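Local structure of universal stress protein (5AHW) at residues V21-Q26 with L142-S147; L35-A40 with D76-A81. The protein binds cyclic AMP and, as a member of the universal stress protein family, is probably involved in nucleotide-dependent signalling or stress responses. One frame throughout, in Å; residues are numbered along the deposited sequence.

Contact 1: residues V21-Q26 with L142-S147; sequences VDRAGQ and LIVHTS. With CMP (adenosine-3',5'-cyclic-monophosphate), chain K.
R23 meets L142 and V144 with the lower half of its side chain, an example of how a long polar residue can use its methylenes for packing and its tip for charge. Its CB lies 4.0 Å from V144 CG2, the methyl that stands beside V144's own backbone N. One carbon further out, R23 CG approaches L142 CD2 at 4.3 Å. With CG anti to the backbone N (chi1 -156°), the chain then bends at chi2 and chi3, and CD turns away from both aliphatic residues. NE forms a salt bridge with D140 of the second subunit, whose carboxylate also accepts a hydrogen bond from H145 N, so the far end of the arginine belongs to the dimer interface. No hydrogen bond joins the two segments directly.

Past the strand, T146 turns to the ligand. Its OG1 is hydrogen-bonded both to cyclic AMP O1P, 2.6 Å away, and to N115 OD1. The residue is tied back to helix 15-31 as well, through a hydrogen bond between T146 O and R19 NH2 and through its side chain's touch on S16, itself a cyclic AMP ligand.

Helix 15-31 covers one face of the parallel sheet here: A24 touches V9 and V112, while L142 and V144 also rest on V112 of the adjoining strand 110-114. L142 reaches I27 further along the helix, and L142 and I143 pair antiparallel with a strand of the second subunit, carrying the sheet across the interface.

Contact 2: residues L35-A40 with D76-A81; sequences LIIATA and DRAKAA. With CMP (adenosine-3',5'-cyclic-monophosphate), chain K.
A chi1 of -176° swings L35 CG to the side opposite its backbone N, and CD2 then reaches A78 CB, while I37 extends CG1 and a fully extended CD1 toward the same methyl. L35 CD2 comes to 3.5 Å from A78 CB and I37 CD1 to 4.1 Å. One small helix residue thus meets two branched strand residues that lie on the same face of the sheet, two positions apart. The contact is wholly apolar, and all three residues are buried. A78 also touches V21, and I37 packs on L71 and A74 further back along helix 65-80.

Strand, helix and next strand form a beta-alpha-beta crossover: 34-41 leads through helix 65-80 to 86-92, its neighbour in the sheet, and L35 and I37 make backbone hydrogen bonds with E87. This is a unit of the Rossmann-like fold of universal stress proteins, in which the C-terminal ends of the parallel strands face the nucleotide.

At that end A40 reads the adenine through its backbone. A40 N donates to cyclic AMP N1 over 2.9 Å, nearly straight at 173°. In return, N6 of the ligand donates to A40 O, also at 2.9 Å. The pair engages the same N1 and N6 used in Watson-Crick pairing. A38 O sits 3.5 Å from ligand C2, the carbon next to N1 on the adenine edge, so the strand backbone follows that edge past the two bonds.

From the N terminus, the chain passes strand 6-10 and runs along helix 15-31, which supplies the first half of contact 1, then enters strand 34-41. Helix 65-80 returns to that strand, and contact 2 closes a loop of 35 residues, nested inside the one of 115 residues that contact 1 closes when the last strand, 140-144, arrives. The two do not cross. They are joined laterally, since D22 OD1 forms a 2.8 Å salt bridge with R77 NE and A24 CB packs on L35 CD1 at 3.8 Å. Helices 15-31 and 65-80 both pack on the same sheet, and cyclic AMP spans both contacts, phosphate toward 142-147 and adenine toward 35-40.

Contact 1: residues V21-Q26 with L142-S147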
loop_
_atom_site.group_PDB
_atom_site.type_symbol
_atom_site.label_atom_id
_atom_site.label_comp_id
_atom_site.label_asym_id
_atom_site.label_seq_id
_atom_site.Cartn_x
_atom_site.Cartn_y
_atom_site.Cartn_z
ATOM N N VAL B 21 -2.168 11.337 -3.520
ATOM C CA VAL B 21 -2.206 11.500 -4.966
ATOM C C VAL B 21 -0.776 11.586 -5.632
ATOM O O VAL B 21 -0.526 10.923 -6.656
ATOM C CB VAL B 21 -3.041 12.746 -5.327
ATOM C CG1 VAL B 21 -3.035 13.009 -6.820
ATOM C CG2 VAL B 21 -4.486 12.541 -4.911
ATOM N N ASP B 22 0.126 12.402 -5.064
ATOM C CA ASP B 22 1.504 12.444 -5.538
ATOM C C ASP B 22 1.998 11.012 -5.683
ATOM O O ASP B 22 2.461 10.652 -6.771
ATOM C CB ASP B 22 2.451 13.146 -4.598
ATOM C CG ASP B 22 2.204 14.574 -4.520
ATOM O OD1 ASP B 22 1.498 15.081 -5.394
ATOM O OD2 ASP B 22 2.645 15.218 -3.534
ATOM N N ARG B 23 1.870 10.198 -4.620
ATOM C CA ARG B 23 2.394 8.848 -4.646
ATOM C C ARG B 23 1.667 7.963 -5.648
ATOM O O ARG B 23 2.306 7.211 -6.394
ATOM C CB ARG B 23 2.395 8.231 -3.276
ATOM C CG ARG B 23 3.387 7.119 -3.109
ATOM C CD ARG B 23 4.834 7.665 -3.096
ATOM N NE ARG B 23 5.238 8.050 -1.714
ATOM C CZ ARG B 23 6.479 8.377 -1.369
ATOM N NH1 ARG B 23 7.434 8.454 -2.307
ATOM N NH2 ARG B 23 6.779 8.659 -0.100
ATOM N N ALA B 24 0.336 8.028 -5.706
ATOM C CA ALA B 24 -0.342 7.221 -6.683
ATOM C C ALA B 24 0.088 7.631 -8.067
ATOM O O ALA B 24 0.189 6.805 -8.897
ATOM C CB ALA B 24 -1.844 7.329 -6.554
ATOM N N GLY B 25 0.317 8.917 -8.303
ATOM C CA GLY B 25 0.764 9.401 -9.596
ATOM C C GLY B 25 2.132 8.888 -10.039
ATOM O O GLY B 25 2.340 8.570 -11.225
ATOM N N GLN B 26 3.040 8.784 -9.073
ATOM C CA GLN B 26 4.360 8.204 -9.292
ATOM C C GLN B 26 4.218 6.735 -9.612
ATOM O O GLN B 26 4.815 6.244 -10.559
ATOM C CB GLN B 26 5.268 8.441 -8.054
ATOM C CG GLN B 26 5.446 9.945 -7.794
ATOM C CD GLN B 26 6.287 10.399 -6.568
ATOM O OE1 GLN B 26 6.031 10.052 -5.382
ATOM N NE2 GLN B 26 7.272 11.253 -6.860
ATOM N N LEU B 142 -2.519 0.485 -0.980
ATOM C CA LEU B 142 -1.362 1.232 -0.533
ATOM C C LEU B 142 -1.888 2.299 0.453
ATOM O O LEU B 142 -2.705 3.145 0.111
ATOM C CB LEU B 142 -0.681 1.929 -1.694
ATOM C CG LEU B 142 0.561 2.742 -1.395
ATOM C CD1 LEU B 142 1.697 1.821 -0.903
ATOM C CD2 LEU B 142 1.074 3.519 -2.629
ATOM N N ILE B 143 -1.326 2.273 1.640
ATOM C CA ILE B 143 -1.556 3.274 2.632
ATOM C C ILE B 143 -0.371 4.147 2.674
ATOM O O ILE B 143 0.645 3.736 3.135
ATOM C CB ILE B 143 -1.877 2.603 3.989
ATOM C CG1 ILE B 143 -3.223 1.833 3.860
ATOM C CG2 ILE B 143 -2.009 3.668 5.106
ATOM C CD1 ILE B 143 -3.610 1.096 5.111
ATOM N N VAL B 144 -0.503 5.351 2.125
ATOM C CA VAL B 144 0.575 6.320 2.062
ATOM C C VAL B 144 0.716 6.998 3.405
ATOM O O VAL B 144 -0.313 7.373 4.000
ATOM C CB VAL B 144 0.248 7.372 0.989
ATOM C CG1 VAL B 144 1.339 8.453 0.927
ATOM C CG2 VAL B 144 0.080 6.662 -0.359
ATOM N N HIS B 145 1.947 7.121 3.940
ATOM C CA HIS B 145 2.131 7.748 5.254
ATOM C C HIS B 145 2.040 9.267 5.101
ATOM O O HIS B 145 3.012 9.926 4.830
ATOM C CB HIS B 145 3.498 7.398 5.847
ATOM C CG HIS B 145 3.549 7.523 7.337
ATOM N ND1 HIS B 145 4.340 8.452 7.992
ATOM C CD2 HIS B 145 2.912 6.815 8.302
ATOM C CE1 HIS B 145 4.170 8.318 9.298
ATOM N NE2 HIS B 145 3.311 7.330 9.512
ATOM N N THR B 146 0.879 9.847 5.298
ATOM C CA THR B 146 0.679 11.241 4.968
ATOM C C THR B 146 0.528 12.061 6.218
ATOM O O THR B 146 0.503 13.277 6.165
ATOM C CB THR B 146 -0.626 11.403 4.148
ATOM O OG1 THR B 146 -1.739 10.859 4.890
ATOM C CG2 THR B 146 -0.484 10.705 2.807
ATOM N N SER B 147 0.421 11.390 7.340
ATOM C CA SER B 147 0.303 12.081 8.656
ATOM C C SER B 147 0.849 11.227 9.805
ATOM O O SER B 147 1.252 10.053 9.715
ATOM C CB SER B 147 -1.127 12.374 8.924
ATOM O OG SER B 147 -1.809 11.135 9.105
ATOM O OXT SER B 147 0.926 11.721 10.900
HETATM P P CMP K . -5.486 11.343 3.872
HETATM O O1P CMP K . -3.977 11.499 3.728
HETATM O O2P CMP K . -6.106 12.632 4.154
HETATM O "O5'" CMP K . -5.934 10.204 4.869
HETATM C "C5'" CMP K . -7.216 9.529 4.866
HETATM C "C4'" CMP K . -7.531 9.220 3.429
HETATM O "O4'" CMP K . -8.843 8.728 3.221
HETATM C "C3'" CMP K . -7.453 10.395 2.529
HETATM O "O3'" CMP K . -6.097 10.815 2.462
HETATM C "C2'" CMP K . -8.102 9.863 1.244
HETATM O "O2'" CMP K . -7.244 9.013 0.470
HETATM C "C1'" CMP K . -9.224 9.019 1.872
HETATM N N9 CMP K . -10.447 9.857 1.860
HETATM C C8 CMP K . -10.972 10.549 2.889
HETATM N N7 CMP K . -12.044 11.255 2.496
HETATM C C5 CMP K . -12.226 11.008 1.220
HETATM C C6 CMP K . -13.204 11.393 0.188
HETATM N N6 CMP K . -14.200 12.209 0.505
HETATM N N1 CMP K . -13.054 10.915 -1.055
HETATM C C2 CMP K . -12.056 10.093 -1.397
HETATM N N3 CMP K . -11.112 9.705 -0.514
HETATM C C4 CMP K . -11.156 10.118 0.779
#

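Contact 2: residues L35-A40 with D76-A81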
loop_
_atom_site.group_PDB
_atom_site.type_symbol
_atom_site.label_atom_id
_atom_site.label_comp_id
_atom_site.label_asym_id
_atom_site.label_seq_id
_atom_site.Cartn_x
_atom_site.Cartn_y
_atom_site.Cartn_z
ATOM N N LEU B 35 -4.361 6.151 -14.026
ATOM C CA LEU B 35 -4.757 6.644 -12.743
ATOM C C LEU B 35 -6.199 7.241 -12.704
ATOM O O LEU B 35 -6.571 8.109 -13.532
ATOM C CB LEU B 35 -3.809 7.700 -12.307
ATOM C CG LEU B 35 -4.048 8.265 -10.919
ATOM C CD1 LEU B 35 -3.672 7.290 -9.847
ATOM C CD2 LEU B 35 -3.194 9.519 -10.744
ATOM N N ILE B 36 -6.972 6.796 -11.714
ATOM C CA ILE B 36 -8.330 7.284 -11.489
ATOM C C ILE B 36 -8.308 8.024 -10.148
ATOM O O ILE B 36 -8.025 7.440 -9.103
ATOM C CB ILE B 36 -9.341 6.125 -11.536
ATOM C CG1 ILE B 36 -9.331 5.467 -12.924
ATOM C CG2 ILE B 36 -10.766 6.623 -11.292
ATOM C CD1 ILE B 36 -10.210 4.236 -13.083
ATOM N N ILE B 37 -8.541 9.327 -10.191
ATOM C CA ILE B 37 -8.635 10.096 -8.970
ATOM C C ILE B 37 -10.114 10.184 -8.608
ATOM O O ILE B 37 -10.934 10.669 -9.409
ATOM C CB ILE B 37 -8.035 11.514 -9.156
ATOM C CG1 ILE B 37 -6.618 11.441 -9.747
ATOM C CG2 ILE B 37 -8.049 12.300 -7.830
ATOM C CD1 ILE B 37 -5.939 12.785 -9.968
ATOM N N ALA B 38 -10.456 9.743 -7.409
ATOM C CA ALA B 38 -11.834 9.763 -6.938
ATOM C C ALA B 38 -12.044 10.649 -5.703
ATOM O O ALA B 38 -11.217 10.675 -4.790
ATOM C CB ALA B 38 -12.305 8.336 -6.652
ATOM N N THR B 39 -13.134 11.395 -5.697
ATOM C CA THR B 39 -13.501 12.196 -4.566
ATOM C C THR B 39 -14.959 11.881 -4.248
ATOM O O THR B 39 -15.892 12.088 -5.096
ATOM C CB THR B 39 -13.368 13.695 -4.849
ATOM O OG1 THR B 39 -12.000 14.015 -5.072
ATOM C CG2 THR B 39 -13.861 14.518 -3.687
ATOM N N ALA B 40 -15.167 11.361 -3.045
ATOM C CA ALA B 40 -16.528 11.006 -2.627
ATOM C C ALA B 40 -17.121 12.208 -1.958
ATOM O O ALA B 40 -16.429 12.896 -1.215
ATOM C CB ALA B 40 -16.517 9.849 -1.645
ATOM N N ASP B 76 -3.475 18.032 -11.407
ATOM C CA ASP B 76 -2.222 18.750 -11.526
ATOM C C ASP B 76 -1.130 18.075 -10.689
ATOM O O ASP B 76 -0.015 17.927 -11.157
ATOM C CB ASP B 76 -2.392 20.217 -11.118
ATOM C CG ASP B 76 -3.237 20.995 -12.105
ATOM O OD1 ASP B 76 -3.328 20.564 -13.277
ATOM O OD2 ASP B 76 -3.802 22.052 -11.722
ATOM N N ARG B 77 -1.446 17.618 -9.481
ATOM C CA ARG B 77 -0.420 17.011 -8.628
ATOM C C ARG B 77 0.015 15.702 -9.246
ATOM O O ARG B 77 1.209 15.450 -9.368
ATOM C CB ARG B 77 -0.954 16.775 -7.235
ATOM C CG ARG B 77 -1.165 18.049 -6.465
ATOM C CD ARG B 77 0.166 18.556 -5.989
ATOM N NE ARG B 77 0.569 17.692 -4.911
ATOM C CZ ARG B 77 0.343 17.966 -3.625
ATOM N NH1 ARG B 77 -0.254 19.063 -3.263
ATOM N NH2 ARG B 77 0.776 17.154 -2.695
ATOM N N ALA B 78 -0.947 14.882 -9.681
ATOM C CA ALA B 78 -0.617 13.597 -10.302
ATOM C C ALA B 78 0.161 13.742 -11.604
ATOM O O ALA B 78 1.082 12.991 -11.882
ATOM C CB ALA B 78 -1.853 12.799 -10.535
ATOM N N LYS B 79 -0.174 14.739 -12.387
ATOM C CA LYS B 79 0.519 14.979 -13.649
ATOM C C LYS B 79 1.971 15.456 -13.373
ATOM O O LYS B 79 2.918 15.049 -14.019
ATOM C CB LYS B 79 -0.316 15.974 -14.461
ATOM C CG LYS B 79 0.289 16.541 -15.711
ATOM C CD LYS B 79 -0.776 17.383 -16.415
ATOM C CE LYS B 79 -0.192 18.483 -17.293
ATOM N NZ LYS B 79 0.152 18.021 -18.672
ATOM N N ALA B 80 2.144 16.266 -12.349
ATOM C CA ALA B 80 3.479 16.689 -11.971
ATOM C C ALA B 80 4.343 15.502 -11.496
ATOM O O ALA B 80 5.544 15.558 -11.619
ATOM C CB ALA B 80 3.420 17.796 -10.918
ATOM N N ALA B 81 3.743 14.429 -11.003
ATOM C CA ALA B 81 4.474 13.287 -10.527
ATOM C C ALA B 81 4.759 12.306 -11.584
ATOM O O ALA B 81 5.247 11.225 -11.273
ATOM C CB ALA B 81 3.657 12.571 -9.507
HETATM P P CMP K . -5.486 11.343 3.872
HETATM O O1P CMP K . -3.977 11.499 3.728
HETATM O O2P CMP K . -6.106 12.632 4.154
HETATM O "O5'" CMP K . -5.934 10.204 4.869
HETATM C "C5'" CMP K . -7.216 9.529 4.866
HETATM C "C4'" CMP K . -7.531 9.220 3.429
HETATM O "O4'" CMP K . -8.843 8.728 3.221
HETATM C "C3'" CMP K . -7.453 10.395 2.529
HETATM O "O3'" CMP K . -6.097 10.815 2.462
HETATM C "C2'" CMP K . -8.102 9.863 1.244
HETATM O "O2'" CMP K . -7.244 9.013 0.470
HETATM C "C1'" CMP K . -9.224 9.019 1.872
HETATM N N9 CMP K . -10.447 9.857 1.860
HETATM C C8 CMP K . -10.972 10.549 2.889
HETATM N N7 CMP K . -12.044 11.255 2.496
HETATM C C5 CMP K . -12.226 11.008 1.220
HETATM C C6 CMP K . -13.204 11.393 0.188
HETATM N N6 CMP K . -14.200 12.209 0.505
HETATM N N1 CMP K . -13.054 10.915 -1.055
HETATM C C2 CMP K . -12.056 10.093 -1.397
HETATM N N3 CMP K . -11.112 9.705 -0.514
HETATM C C4 CMP K . -11.156 10.118 0.779
#